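Local coordinates for protein carbon monoxide dehydrogenase (PDB 6T7J) that probably catalyses, once its active-site cluster carries nickel, the reversible oxidation of carbon monoxide to carbon dioxide, passing the electrons through iron-sulfur clusters to ferredoxin, at residues T616-N619 against V620-K624; I434-R438 against D439-K443; V389-A392 against I393-Y396; E284-Q287 against K288-K291; M233-Y236 against L237-L241. All blocks are in the same frame, centred on the assembly; numbering follows the deposited sequence.

Contact 1 (T616-N619 against V620-K624)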
loop_
_atom_site.group_PDB
_atom_site.type_symbol
_atom_site.label_atom_id
_atom_site.label_comp_id
_atom_site.label_asym_id
_atom_site.label_seq_id
_atom_site.Cartn_x
_atom_site.Cartn_y
_atom_site.Cartn_z
ATOM N N THR A 616 5.765 -33.425 -8.844
ATOM C CA THR A 616 6.237 -32.937 -7.548
ATOM C C THR A 616 5.103 -32.880 -6.530
ATOM O O THR A 616 5.280 -33.276 -5.371
ATOM C CB THR A 616 6.883 -31.561 -7.692
ATOM O OG1 THR A 616 7.883 -31.599 -8.718
ATOM C CG2 THR A 616 7.529 -31.141 -6.378
ATOM N N ILE A 617 3.935 -32.380 -6.941
ATOM C CA ILE A 617 2.789 -32.304 -6.040
ATOM C C ILE A 617 2.370 -33.700 -5.598
ATOM O O ILE A 617 2.083 -33.936 -4.417
ATOM C CB ILE A 617 1.634 -31.546 -6.721
ATOM C CG1 ILE A 617 1.897 -30.037 -6.701
ATOM C CG2 ILE A 617 0.299 -31.882 -6.070
ATOM C CD1 ILE A 617 1.223 -29.280 -7.825
ATOM N N TYR A 618 2.348 -34.650 -6.535
ATOM C CA TYR A 618 1.987 -36.019 -6.188
ATOM C C TYR A 618 3.000 -36.635 -5.231
ATOM O O TYR A 618 2.627 -37.370 -4.311
ATOM C CB TYR A 618 1.864 -36.863 -7.454
ATOM C CG TYR A 618 1.374 -38.263 -7.189
ATOM C CD1 TYR A 618 0.078 -38.491 -6.742
ATOM C CD2 TYR A 618 2.207 -39.357 -7.378
ATOM C CE1 TYR A 618 -0.376 -39.769 -6.496
ATOM C CE2 TYR A 618 1.761 -40.640 -7.136
ATOM C CZ TYR A 618 0.470 -40.841 -6.694
ATOM O OH TYR A 618 0.021 -42.117 -6.450
ATOM N N ASN A 619 4.289 -36.342 -5.427
ATOM C CA ASN A 619 5.302 -36.878 -4.525
ATOM C C ASN A 619 5.176 -36.275 -3.131
ATOM O O ASN A 619 5.357 -36.975 -2.129
ATOM C CB ASN A 619 6.698 -36.631 -5.097
ATOM C CG ASN A 619 7.077 -37.647 -6.157
ATOM O OD1 ASN A 619 6.526 -38.748 -6.201
ATOM N ND2 ASN A 619 8.019 -37.281 -7.019
ATOM N N VAL A 620 4.857 -34.982 -3.048
ATOM C CA VAL A 620 4.636 -34.357 -1.746
ATOM C C VAL A 620 3.422 -34.977 -1.062
ATOM O O VAL A 620 3.424 -35.215 0.156
ATOM C CB VAL A 620 4.493 -32.830 -1.908
ATOM C CG1 VAL A 620 3.694 -32.228 -0.759
ATOM C CG2 VAL A 620 5.864 -32.177 -2.006
ATOM N N ILE A 621 2.373 -35.265 -1.834
ATOM C CA ILE A 621 1.191 -35.914 -1.272
ATOM C C ILE A 621 1.541 -37.306 -0.755
ATOM O O ILE A 621 1.103 -37.709 0.329
ATOM C CB ILE A 621 0.059 -35.964 -2.314
ATOM C CG1 ILE A 621 -0.499 -34.560 -2.560
ATOM C CG2 ILE A 621 -1.046 -36.907 -1.859
ATOM C CD1 ILE A 621 -1.514 -34.497 -3.679
ATOM N N LEU A 622 2.333 -38.061 -1.522
ATOM C CA LEU A 622 2.755 -39.384 -1.071
ATOM C C LEU A 622 3.603 -39.289 0.192
ATOM O O LEU A 622 3.515 -40.150 1.077
ATOM C CB LEU A 622 3.524 -40.098 -2.183
ATOM C CG LEU A 622 2.707 -40.606 -3.372
ATOM C CD1 LEU A 622 3.548 -41.532 -4.239
ATOM C CD2 LEU A 622 1.442 -41.307 -2.903
ATOM N N GLU A 623 4.429 -38.246 0.292
ATOM C CA GLU A 623 5.212 -38.015 1.501
ATOM C C GLU A 623 4.303 -37.782 2.703
ATOM O O GLU A 623 4.511 -38.355 3.781
ATOM C CB GLU A 623 6.141 -36.820 1.286
ATOM C CG GLU A 623 7.410 -36.838 2.112
ATOM C CD GLU A 623 8.385 -35.762 1.679
ATOM O OE1 GLU A 623 8.495 -34.735 2.384
ATOM O OE2 GLU A 623 9.038 -35.944 0.629
ATOM N N LYS A 624 3.284 -36.938 2.530
ATOM C CA LYS A 624 2.344 -36.680 3.617
ATOM C C LYS A 624 1.545 -37.928 3.976
ATOM O O LYS A 624 1.160 -38.105 5.137
ATOM C CB LYS A 624 1.404 -35.535 3.241
ATOM C CG LYS A 624 2.108 -34.210 2.993
ATOM C CD LYS A 624 2.063 -33.326 4.225
ATOM C CE LYS A 624 3.283 -32.419 4.305
ATOM N NZ LYS A 624 3.484 -31.638 3.058
#

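Contact 2 (I434-R438 against D439-K443)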
loop_
_atom_site.group_PDB
_atom_site.type_symbol
_atom_site.label_atom_id
_atom_site.label_comp_id
_atom_site.label_asym_id
_atom_site.label_seq_id
_atom_site.Cartn_x
_atom_site.Cartn_y
_atom_site.Cartn_z
ATOM N N ILE A 434 -12.968 -39.039 4.223
ATOM C CA ILE A 434 -11.846 -39.344 5.105
ATOM C C ILE A 434 -11.451 -40.810 4.974
ATOM O O ILE A 434 -10.262 -41.151 4.936
ATOM C CB ILE A 434 -12.200 -38.971 6.556
ATOM C CG1 ILE A 434 -12.165 -37.453 6.728
ATOM C CG2 ILE A 434 -11.256 -39.655 7.533
ATOM C CD1 ILE A 434 -12.053 -37.009 8.162
ATOM N N ASN A 435 -12.443 -41.700 4.887
ATOM C CA ASN A 435 -12.153 -43.114 4.673
ATOM C C ASN A 435 -11.497 -43.340 3.320
ATOM O O ASN A 435 -10.588 -44.166 3.193
ATOM C CB ASN A 435 -13.435 -43.940 4.789
ATOM C CG ASN A 435 -14.073 -43.843 6.160
ATOM O OD1 ASN A 435 -15.297 -43.753 6.282
ATOM N ND2 ASN A 435 -13.248 -43.860 7.203
ATOM N N ALA A 436 -11.952 -42.619 2.292
ATOM C CA ALA A 436 -11.341 -42.746 0.972
ATOM C C ALA A 436 -9.896 -42.267 0.974
ATOM O O ALA A 436 -9.056 -42.814 0.249
ATOM C CB ALA A 436 -12.153 -41.969 -0.061
ATOM N N LEU A 437 -9.590 -41.240 1.768
ATOM C CA LEU A 437 -8.211 -40.776 1.880
ATOM C C LEU A 437 -7.361 -41.768 2.664
ATOM O O LEU A 437 -6.192 -41.990 2.333
ATOM C CB LEU A 437 -8.167 -39.398 2.541
ATOM C CG LEU A 437 -8.680 -38.202 1.735
ATOM C CD1 LEU A 437 -8.888 -37.002 2.644
ATOM C CD2 LEU A 437 -7.722 -37.857 0.606
ATOM N N ARG A 438 -7.935 -42.374 3.708
ATOM C CA ARG A 438 -7.182 -43.324 4.524
ATOM C C ARG A 438 -6.909 -44.617 3.765
ATOM O O ARG A 438 -5.840 -45.219 3.920
ATOM C CB ARG A 438 -7.935 -43.616 5.821
ATOM C CG ARG A 438 -7.514 -42.747 6.990
ATOM C CD ARG A 438 -7.830 -43.412 8.317
ATOM N NE ARG A 438 -9.268 -43.524 8.532
ATOM C CZ ARG A 438 -9.997 -42.630 9.193
ATOM N NH1 ARG A 438 -9.419 -41.552 9.709
ATOM N NH2 ARG A 438 -11.302 -42.813 9.337
ATOM N N ASP A 439 -7.865 -45.065 2.946
ATOM C CA ASP A 439 -7.678 -46.292 2.179
ATOM C C ASP A 439 -6.616 -46.132 1.104
ATOM O O ASP A 439 -5.894 -47.087 0.798
ATOM C CB ASP A 439 -8.993 -46.713 1.521
ATOM C CG ASP A 439 -10.012 -47.213 2.516
ATOM O OD1 ASP A 439 -9.663 -47.360 3.706
ATOM O OD2 ASP A 439 -11.166 -47.462 2.103
ATOM N N GLY A 440 -6.506 -44.940 0.526
ATOM C CA GLY A 440 -5.790 -44.746 -0.713
ATOM C C GLY A 440 -6.684 -44.639 -1.924
ATOM O O GLY A 440 -6.176 -44.441 -3.034
ATOM N N THR A 441 -8.002 -44.775 -1.744
ATOM C CA THR A 441 -8.928 -44.573 -2.854
ATOM C C THR A 441 -8.772 -43.178 -3.442
ATOM O O THR A 441 -8.864 -42.993 -4.663
ATOM C CB THR A 441 -10.366 -44.807 -2.384
ATOM O OG1 THR A 441 -10.385 -45.855 -1.405
ATOM C CG2 THR A 441 -11.247 -45.206 -3.555
ATOM N N ILE A 442 -8.525 -42.185 -2.594
ATOM C CA ILE A 442 -8.143 -40.846 -3.020
ATOM C C ILE A 442 -6.790 -40.540 -2.391
ATOM O O ILE A 442 -6.647 -40.586 -1.163
ATOM C CB ILE A 442 -9.194 -39.795 -2.627
ATOM C CG1 ILE A 442 -10.491 -40.032 -3.406
ATOM C CG2 ILE A 442 -8.668 -38.389 -2.879
ATOM C CD1 ILE A 442 -11.550 -38.977 -3.177
ATOM N N LYS A 443 -5.795 -40.255 -3.233
ATOM C CA LYS A 443 -4.452 -39.992 -2.723
ATOM C C LYS A 443 -4.412 -38.697 -1.924
ATOM O O LYS A 443 -3.788 -38.634 -0.858
ATOM C CB LYS A 443 -3.450 -39.940 -3.876
ATOM C CG LYS A 443 -2.592 -41.188 -4.010
ATOM C CD LYS A 443 -3.451 -42.442 -4.048
ATOM C CE LYS A 443 -2.597 -43.694 -3.982
ATOM N NZ LYS A 443 -3.419 -44.912 -3.743
#

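Contact 3 (V389-A392 against I393-Y396)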
loop_
_atom_site.group_PDB
_atom_site.type_symbol
_atom_site.label_atom_id
_atom_site.label_comp_id
_atom_site.label_asym_id
_atom_site.label_seq_id
_atom_site.Cartn_x
_atom_site.Cartn_y
_atom_site.Cartn_z
ATOM N N VAL A 389 -29.393 -2.669 -18.453
ATOM C CA VAL A 389 -29.878 -3.685 -19.383
ATOM C C VAL A 389 -30.610 -3.032 -20.548
ATOM O O VAL A 389 -30.523 -3.494 -21.694
ATOM C CB VAL A 389 -30.770 -4.704 -18.649
ATOM C CG1 VAL A 389 -31.299 -5.743 -19.619
ATOM C CG2 VAL A 389 -29.996 -5.379 -17.528
ATOM N N ARG A 390 -31.327 -1.936 -20.281
ATOM C CA ARG A 390 -32.018 -1.226 -21.351
ATOM C C ARG A 390 -31.030 -0.633 -22.341
ATOM O O ARG A 390 -31.258 -0.675 -23.553
ATOM C CB ARG A 390 -32.911 -0.131 -20.769
ATOM C CG ARG A 390 -34.277 -0.625 -20.343
ATOM C CD ARG A 390 -35.266 0.503 -20.148
ATOM N NE ARG A 390 -36.311 0.121 -19.204
ATOM C CZ ARG A 390 -36.371 0.549 -17.947
ATOM N NH1 ARG A 390 -37.356 0.147 -17.154
ATOM N NH2 ARG A 390 -35.449 1.384 -17.485
ATOM N N ILE A 391 -29.930 -0.067 -21.843
ATOM C CA ILE A 391 -28.922 0.485 -22.745
ATOM C C ILE A 391 -28.346 -0.611 -23.635
ATOM O O ILE A 391 -28.164 -0.423 -24.846
ATOM C CB ILE A 391 -27.828 1.212 -21.943
ATOM C CG1 ILE A 391 -28.420 2.453 -21.271
ATOM C CG2 ILE A 391 -26.669 1.599 -22.847
ATOM C CD1 ILE A 391 -27.488 3.135 -20.315
ATOM N N ALA A 392 -28.079 -1.784 -23.057
ATOM C CA ALA A 392 -27.583 -2.900 -23.866
ATOM C C ALA A 392 -28.599 -3.311 -24.934
ATOM O O ALA A 392 -28.256 -3.490 -26.116
ATOM C CB ALA A 392 -27.239 -4.084 -22.963
ATOM N N ILE A 393 -29.863 -3.464 -24.532
ATOM C CA ILE A 393 -30.906 -3.893 -25.461
ATOM C C ILE A 393 -31.084 -2.872 -26.577
ATOM O O ILE A 393 -31.324 -3.230 -27.737
ATOM C CB ILE A 393 -32.220 -4.137 -24.699
ATOM C CG1 ILE A 393 -32.112 -5.407 -23.855
ATOM C CG2 ILE A 393 -33.396 -4.219 -25.656
ATOM C CD1 ILE A 393 -33.213 -5.548 -22.846
ATOM N N GLU A 394 -30.959 -1.587 -26.248
ATOM C CA GLU A 394 -31.102 -0.546 -27.257
ATOM C C GLU A 394 -29.886 -0.479 -28.169
ATOM O O GLU A 394 -29.995 -0.015 -29.309
ATOM C CB GLU A 394 -31.344 0.803 -26.583
ATOM C CG GLU A 394 -32.688 0.901 -25.884
ATOM C CD GLU A 394 -32.657 1.812 -24.675
ATOM O OE1 GLU A 394 -33.683 1.890 -23.966
ATOM O OE2 GLU A 394 -31.609 2.446 -24.432
ATOM N N ASN A 395 -28.723 -0.925 -27.689
ATOM C CA ASN A 395 -27.561 -1.018 -28.563
ATOM C C ASN A 395 -27.605 -2.239 -29.474
ATOM O O ASN A 395 -26.872 -2.275 -30.468
ATOM C CB ASN A 395 -26.271 -1.046 -27.742
ATOM C CG ASN A 395 -25.041 -0.770 -28.586
ATOM O OD1 ASN A 395 -25.097 -0.012 -29.556
ATOM N ND2 ASN A 395 -23.924 -1.390 -28.225
ATOM N N TYR A 396 -28.423 -3.238 -29.140
ATOM C CA TYR A 396 -28.536 -4.428 -29.990
ATOM C C TYR A 396 -28.681 -4.149 -31.488
ATOM O O TYR A 396 -28.017 -4.846 -32.275
ATOM C CB TYR A 396 -29.700 -5.309 -29.516
ATOM C CG TYR A 396 -29.905 -6.554 -30.359
ATOM C CD1 TYR A 396 -29.080 -7.662 -30.208
ATOM C CD2 TYR A 396 -30.926 -6.622 -31.303
ATOM C CE1 TYR A 396 -29.263 -8.803 -30.974
ATOM C CE2 TYR A 396 -31.115 -7.759 -32.074
ATOM C CZ TYR A 396 -30.281 -8.846 -31.902
ATOM O OH TYR A 396 -30.463 -9.979 -32.662
#

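Contact 4 (E284-Q287 against K288-K291)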
loop_
_atom_site.group_PDB
_atom_site.type_symbol
_atom_site.label_atom_id
_atom_site.label_comp_id
_atom_site.label_asym_id
_atom_site.label_seq_id
_atom_site.Cartn_x
_atom_site.Cartn_y
_atom_site.Cartn_z
ATOM N N GLU A 284 -38.626 -11.180 -17.405
ATOM C CA GLU A 284 -39.396 -11.192 -18.642
ATOM C C GLU A 284 -39.625 -9.792 -19.207
ATOM O O GLU A 284 -39.850 -9.657 -20.418
ATOM C CB GLU A 284 -40.729 -11.902 -18.408
ATOM C CG GLU A 284 -41.497 -12.215 -19.672
ATOM C CD GLU A 284 -42.794 -11.445 -19.746
ATOM O OE1 GLU A 284 -43.559 -11.462 -18.765
ATOM O OE2 GLU A 284 -43.062 -10.837 -20.788
ATOM N N GLU A 285 -39.563 -8.754 -18.367
ATOM C CA GLU A 285 -39.692 -7.387 -18.864
ATOM C C GLU A 285 -38.617 -7.082 -19.899
ATOM O O GLU A 285 -38.911 -6.602 -21.001
ATOM C CB GLU A 285 -39.617 -6.393 -17.702
ATOM C CG GLU A 285 -39.592 -4.937 -18.138
ATOM C CD GLU A 285 -39.335 -3.980 -16.987
ATOM O OE1 GLU A 285 -39.499 -2.755 -17.178
ATOM O OE2 GLU A 285 -38.969 -4.451 -15.892
ATOM N N MET A 286 -37.357 -7.372 -19.565
ATOM C CA MET A 286 -36.276 -7.141 -20.516
ATOM C C MET A 286 -36.351 -8.102 -21.695
ATOM O O MET A 286 -35.917 -7.754 -22.797
ATOM C CB MET A 286 -34.922 -7.256 -19.819
ATOM C CG MET A 286 -34.783 -6.402 -18.570
ATOM S SD MET A 286 -35.554 -4.781 -18.710
ATOM C CE MET A 286 -34.562 -4.044 -19.992
ATOM N N GLN A 287 -36.902 -9.301 -21.492
ATOM C CA GLN A 287 -37.088 -10.221 -22.610
ATOM C C GLN A 287 -38.011 -9.617 -23.662
ATOM O O GLN A 287 -37.697 -9.618 -24.860
ATOM C CB GLN A 287 -37.637 -11.558 -22.110
ATOM C CG GLN A 287 -36.752 -12.262 -21.091
ATOM C CD GLN A 287 -35.388 -12.632 -21.645
ATOM O OE1 GLN A 287 -35.264 -13.040 -22.800
ATOM N NE2 GLN A 287 -34.358 -12.494 -20.819
ATOM N N LYS A 288 -39.150 -9.069 -23.235
ATOM C CA LYS A 288 -40.044 -8.469 -24.220
ATOM C C LYS A 288 -39.510 -7.133 -24.730
ATOM O O LYS A 288 -39.796 -6.758 -25.870
ATOM C CB LYS A 288 -41.449 -8.310 -23.646
ATOM C CG LYS A 288 -41.456 -7.752 -22.246
ATOM C CD LYS A 288 -42.592 -8.255 -21.397
ATOM C CE LYS A 288 -43.935 -7.950 -21.998
ATOM N NZ LYS A 288 -44.990 -7.703 -20.973
ATOM N N PHE A 289 -38.722 -6.410 -23.925
ATOM C CA PHE A 289 -38.044 -5.222 -24.445
ATOM C C PHE A 289 -37.118 -5.589 -25.602
ATOM O O PHE A 289 -37.136 -4.951 -26.665
ATOM C CB PHE A 289 -37.265 -4.528 -23.324
ATOM C CG PHE A 289 -36.954 -3.078 -23.598
ATOM C CD1 PHE A 289 -37.940 -2.216 -24.052
ATOM C CD2 PHE A 289 -35.677 -2.578 -23.390
ATOM C CE1 PHE A 289 -37.656 -0.882 -24.299
ATOM C CE2 PHE A 289 -35.388 -1.246 -23.637
ATOM C CZ PHE A 289 -36.379 -0.398 -24.091
ATOM N N ALA A 290 -36.311 -6.636 -25.413
ATOM C CA ALA A 290 -35.416 -7.091 -26.472
ATOM C C ALA A 290 -36.190 -7.596 -27.675
ATOM O O ALA A 290 -35.748 -7.425 -28.820
ATOM C CB ALA A 290 -34.485 -8.182 -25.947
ATOM N N LYS A 291 -37.341 -8.239 -27.459
ATOM C CA LYS A 291 -38.155 -8.612 -28.603
ATOM C C LYS A 291 -38.638 -7.364 -29.356
ATOM O O LYS A 291 -38.582 -7.317 -30.581
ATOM C CB LYS A 291 -39.321 -9.499 -28.174
ATOM C CG LYS A 291 -38.867 -10.778 -27.477
ATOM C CD LYS A 291 -39.858 -11.905 -27.657
ATOM C CE LYS A 291 -40.934 -11.868 -26.605
ATOM N NZ LYS A 291 -42.267 -11.995 -27.255
#

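Contact 5 (M233-Y236 against L237-L241)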
loop_
_atom_site.group_PDB
_atom_site.type_symbol
_atom_site.label_atom_id
_atom_site.label_comp_id
_atom_site.label_asym_id
_atom_site.label_seq_id
_atom_site.Cartn_x
_atom_site.Cartn_y
_atom_site.Cartn_z
ATOM N N MET A 233 -14.697 -13.173 4.973
ATOM C CA MET A 233 -15.897 -12.362 5.145
ATOM C C MET A 233 -16.624 -12.174 3.824
ATOM O O MET A 233 -17.856 -12.258 3.769
ATOM C CB MET A 233 -15.539 -11.003 5.739
ATOM C CG MET A 233 -15.358 -10.985 7.246
ATOM S SD MET A 233 -14.825 -9.359 7.819
ATOM C CE MET A 233 -15.018 -8.412 6.319
ATOM N N ALA A 234 -15.879 -11.903 2.751
ATOM C CA ALA A 234 -16.497 -11.754 1.439
ATOM C C ALA A 234 -17.319 -12.986 1.085
ATOM O O ALA A 234 -18.496 -12.878 0.722
ATOM C CB ALA A 234 -15.426 -11.494 0.379
ATOM N N THR A 235 -16.719 -14.172 1.221
ATOM C CA THR A 235 -17.417 -15.406 0.864
ATOM C C THR A 235 -18.630 -15.637 1.760
ATOM O O THR A 235 -19.735 -15.919 1.272
ATOM C CB THR A 235 -16.455 -16.593 0.944
ATOM O OG1 THR A 235 -15.444 -16.463 -0.063
ATOM C CG2 THR A 235 -17.204 -17.905 0.742
ATOM N N TYR A 236 -18.443 -15.523 3.079
ATOM C CA TYR A 236 -19.531 -15.811 4.010
ATOM C C TYR A 236 -20.698 -14.853 3.815
ATOM O O TYR A 236 -21.862 -15.272 3.818
ATOM C CB TYR A 236 -19.020 -15.752 5.449
ATOM C CG TYR A 236 -18.806 -17.109 6.085
ATOM C CD1 TYR A 236 -19.809 -17.715 6.830
ATOM C CD2 TYR A 236 -17.596 -17.781 5.946
ATOM C CE1 TYR A 236 -19.618 -18.955 7.416
ATOM C CE2 TYR A 236 -17.395 -19.023 6.529
ATOM C CZ TYR A 236 -18.410 -19.604 7.263
ATOM O OH TYR A 236 -18.218 -20.836 7.846
ATOM N N LEU A 237 -20.412 -13.563 3.620
ATOM C CA LEU A 237 -21.486 -12.592 3.451
ATOM C C LEU A 237 -22.148 -12.710 2.085
ATOM O O LEU A 237 -23.361 -12.503 1.972
ATOM C CB LEU A 237 -20.954 -11.178 3.666
ATOM C CG LEU A 237 -20.613 -10.839 5.119
ATOM C CD1 LEU A 237 -20.305 -9.369 5.253
ATOM C CD2 LEU A 237 -21.744 -11.233 6.051
ATOM N N SER A 238 -21.385 -13.045 1.039
ATOM C CA SER A 238 -22.005 -13.296 -0.258
ATOM C C SER A 238 -22.945 -14.490 -0.184
ATOM O O SER A 238 -24.021 -14.479 -0.793
ATOM C CB SER A 238 -20.931 -13.518 -1.321
ATOM O OG SER A 238 -19.900 -12.554 -1.214
ATOM N N ASP A 239 -22.560 -15.526 0.569
ATOM C CA ASP A 239 -23.454 -16.664 0.764
ATOM C C ASP A 239 -24.691 -16.265 1.559
ATOM O O ASP A 239 -25.812 -16.652 1.209
ATOM C CB ASP A 239 -22.712 -17.801 1.468
ATOM C CG ASP A 239 -21.720 -18.502 0.559
ATOM O OD1 ASP A 239 -21.685 -18.179 -0.647
ATOM O OD2 ASP A 239 -20.976 -19.377 1.052
ATOM N N ILE A 240 -24.509 -15.490 2.631
ATOM C CA ILE A 240 -25.640 -15.079 3.460
ATOM C C ILE A 240 -26.619 -14.230 2.656
ATOM O O ILE A 240 -27.841 -14.350 2.812
ATOM C CB ILE A 240 -25.134 -14.335 4.712
ATOM C CG1 ILE A 240 -24.504 -15.321 5.699
ATOM C CG2 ILE A 240 -26.259 -13.550 5.380
ATOM C CD1 ILE A 240 -23.545 -14.677 6.673
ATOM N N LEU A 241 -26.102 -13.378 1.768
ATOM C CA LEU A 241 -26.960 -12.453 1.035
ATOM C C LEU A 241 -27.603 -13.104 -0.184
ATOM O O LEU A 241 -28.783 -12.863 -0.461
ATOM C CB LEU A 241 -26.158 -11.219 0.611
ATOM C CG LEU A 241 -25.974 -10.097 1.639
ATOM C CD1 LEU A 241 -24.772 -9.232 1.280
ATOM C CD2 LEU A 241 -27.230 -9.244 1.750
#

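Contact 1 (T616-N619 against V620-K624)
Leu-622 lies over one face of the Tyr-618 ring, one helical turn further on. Its CG sits 4.1 Å from the centroid of the Tyr-618 ring and 21° off the ring normal, a CH-pi contact displaced toward the rim. The two methyls spread along the outer rim of that same face: CD1 of Leu-622 comes closest, 3.5 Å from Tyr-618 CE2, while CD2 reaches CZ and the hydroxyl end at 3.9 Å from Tyr-618 OH. Tyr-618 carries its CG opposite the backbone N (chi1 -175°), which places the ring beside the carbonyl, alongside the next turn; chi2 (67°) then turns a face to the leucine.

Round the helix, Ile-617 and Ile-621 make a second apolar pair. It is a looser one, branch methyl against chain end, with Ile-617 CG2 4.0 Å from Ile-621 CD1. The ethyl arm of Ile-621 also folds back over the turn before it, bringing CG1 3.2 Å from Ile-617 O.

Behind the side chains, four successive i to i+4 bonds fix the spacing, among them Leu-622 N to Tyr-618 O at 2.9 Å. Thr-616 turns its hydroxyl elsewhere, to Tyr-605 OH and to the backbone O of Lys-612. Ile-617 and Ile-621 rest on Val-446, Ile-621 and Tyr-618 on Val-474, and the tyrosine ring also meets Lys-443, whereas Asn-619 and Glu-623 point to solvent. One greasy flank and one wet one make an amphipathic helix: here 610-627, near the C-terminus, packed on strands 444-448 and 474-478 of a parallel sheet with the 3-2-1-4-5-6 order of a Rossmann-like alpha/beta fold.

Contact 2 (I434-R438 against D439-K443)
Ala-436 O is the polar hub where the helix gives way to the loop. Ile-442 N, six residues on, donates to it at 3.0 Å in a nearly straight bond (171° at the hydrogen), although it arrives from above the carbonyl plane, 53° out of it. Gly-440 N adds only weak bonds, to the O atoms of Ala-436 and Leu-437, while Asp-439 N still makes the ordinary helical bond to Asn-435 O. Gly-440 has a positive phi of 101°, where the chain leaves the helix. Lys-443 then curls back, its NZ 2.9 Å from Gly-440 O, and also bonds Leu-632 O.

A weaker polar contact is the almost straight approach of the Leu-437 CA hydrogen to Ile-442 O, CA to O 3.4 Å.

The apolar contacts come from the same reversal. Leu-437 reaches Ile-442 with one branch, CD2 lying 3.7 Å from Ile-442 CG2. Ala-436 CB lies 4.2 Å from Ile-442 CG1.

Arg-625 clamps the turn from outside, bonding the O atoms of Leu-437 and Lys-443. Leu-437 packs on Leu-535 of helix 525-538, Ala-436 and Ile-442 on Ile-507 of helix 502-511, and Ile-442 on Leu-475 of strand 474-478, where helix 431-439 hands over to strand 444-448.

Contact 3 (V389-A392 against I393-Y396)
Ile-393 and Val-389 meet end to branch on the buried side of the helix, Ile-393 CD1 lying 3.8 Å from Val-389 CG1. With CG1 beside its own backbone N (chi1 -72°), the ethyl arm of Ile-393 runs back along the preceding turn, and its CG1 passes 3.3 Å from Val-389 O. The backbone bond from Ile-393 N to that same oxygen ties the two residues together.

Ala-392 contributes mostly through its carbonyl. Asn-395 N makes its main bond to Ile-391 O, at 2.9 Å, and a weaker branch to Ala-392 O, which also takes a weak bond from Tyr-396 N at 3.0 Å as the helix runs out.

Glu-394 is bent at chi2, laying its carboxylate over the Arg-390 carbonyl: CD is 3.1 Å and OE2 3.3 Å from Arg-390 O, two acceptors without a bond. OE1 also nears Arg-390 CB, but the charged ends stay apart, Arg-390 NE 5.7 Å from Glu-394 OE1.

Asn-395 ND2 bonds the O atoms of His-356 and Glu-335, and its OD1 bonds Asn-398 ND2. Helix 381-395 lays Val-389 and Ala-392 on Ile-264 and Ile-393 on Val-262 of strand 261-268; Arg-390 and Ile-393 face Met-286 of helix 284-292, and Ile-391 touches Lys-358 of strand 358-361.

Contact 4 (E284-Q287 against K288-K291)
Met-286 and Phe-289 lie side by side and point the same way, off the protein-facing side of the helix. The methionine is bent at both chi2 and chi3, which curls its tip toward the ring, and CE ends 3.9 Å from Phe-289 CD2. Beyond the methionine, the Phe-289 ring also makes an edge-to-face stack with Tyr-293.

On the outer side Glu-284 and Lys-288 slant across each other. Lys-288 starts from the crowded position, CG between backbone N and carbonyl carbon (chi1 45°), so its chain sweeps back over the first turn, and CG passes 3.1 Å from Glu-285 O. At the end of that chain NZ makes a long salt bridge, 3.7 Å, to Glu-284 OE2; the carboxylate oxygen is modelled too close to the lysine chain, so its exact place is doubtful.

Gln-287 and Lys-291 meet through a carbonyl: Lys-291 CG comes 3.1 Å from Gln-287 O, which also accepts the backbone N of Lys-291 at 3.0 Å. The amide of Gln-287 turns inward instead, where its OE1 accepts from Val-298 N. The carboxylate of Glu-285 also turns away from the helix, to a salt bridge with Lys-386 NZ.

Chemically the short helix is thus divided. Glutamates in its first turn would be expected to sit well with the helix dipole, but Glu-284 and Lys-288 also meet a crystal neighbour, and their long pair is a weak guide to solution. The Met-286 and Phe-289 surface, by contrast, packs on Arg-390, Ile-393 and Glu-394 of helix 381-395.

Contact 5 (M233-Y236 against L237-L241)
Ser-238 and Ala-234 share the most heavily used acceptor here. Ala-234 O takes the ordinary backbone bond from Ser-238 N at 2.9 Å, and the Ser-238 hydroxyl folds back to donate to it as well. That second bond is modelled at 2.4 Å from OG to Ala-234 O, short enough that the length is doubtful. What puts OG there is its place beside the backbone N (chi1 -45°), facing the previous turn.

Asp-239 is more strongly committed outside the helix. Its OD1 forms a salt bridge with Arg-313 and its OD2 with both Arg-527 and Lys-129, three cations round one buried carboxylate, which should favour its charged form. Thr-235 lies alongside it, pointing the same way, with CG2 4.1 Å from Asp-239 OD2; the threonine hydroxyl bonds Asp-524 and Ser-526.

Packing against the backbone completes the turn. Ile-240 runs its ethyl arm back, CD1 3.4 Å from Tyr-236 O, and Leu-237 CG stands 3.4 Å from Met-233 O. Tyr-236 makes a cation-pi contact with Lys-129, Met-233 and Leu-237 pack on Leu-157 and Val-108, and Ile-240 meets Leu-133.

A serine hydroxyl bonded to the carbonyl one turn back is common in helices. These are the last turns of the long helix 212-242, lying among helices 81-115, 127-136 and 146-162 of the CO dehydrogenase fold. The Ala-234 side chain lies about 11 Å from the nickel-free active-site cluster, near but not lining it.

All five contacts are single-helix turns or helix ends, yet their settings differ. Contact 5 is the most central, its centre about 15 Å from that of the chain, and it holds a buried carboxylate with three cationic partners. Contacts 1 and 2 touch through Lys-443 and serve the same parallel sheet, one as a covering helix, the other as the turn leading into a strand. Contacts 3 and 4 form a second pair, about 11 Å between centres, on two helices packed together beside the other sheet; contact 3 is buried, contact 4 partly open with charged residues outward. Centre to centre, 51 to 54 Å separate the pairs, and contact 5 lies about 31 to 33 Å from the others.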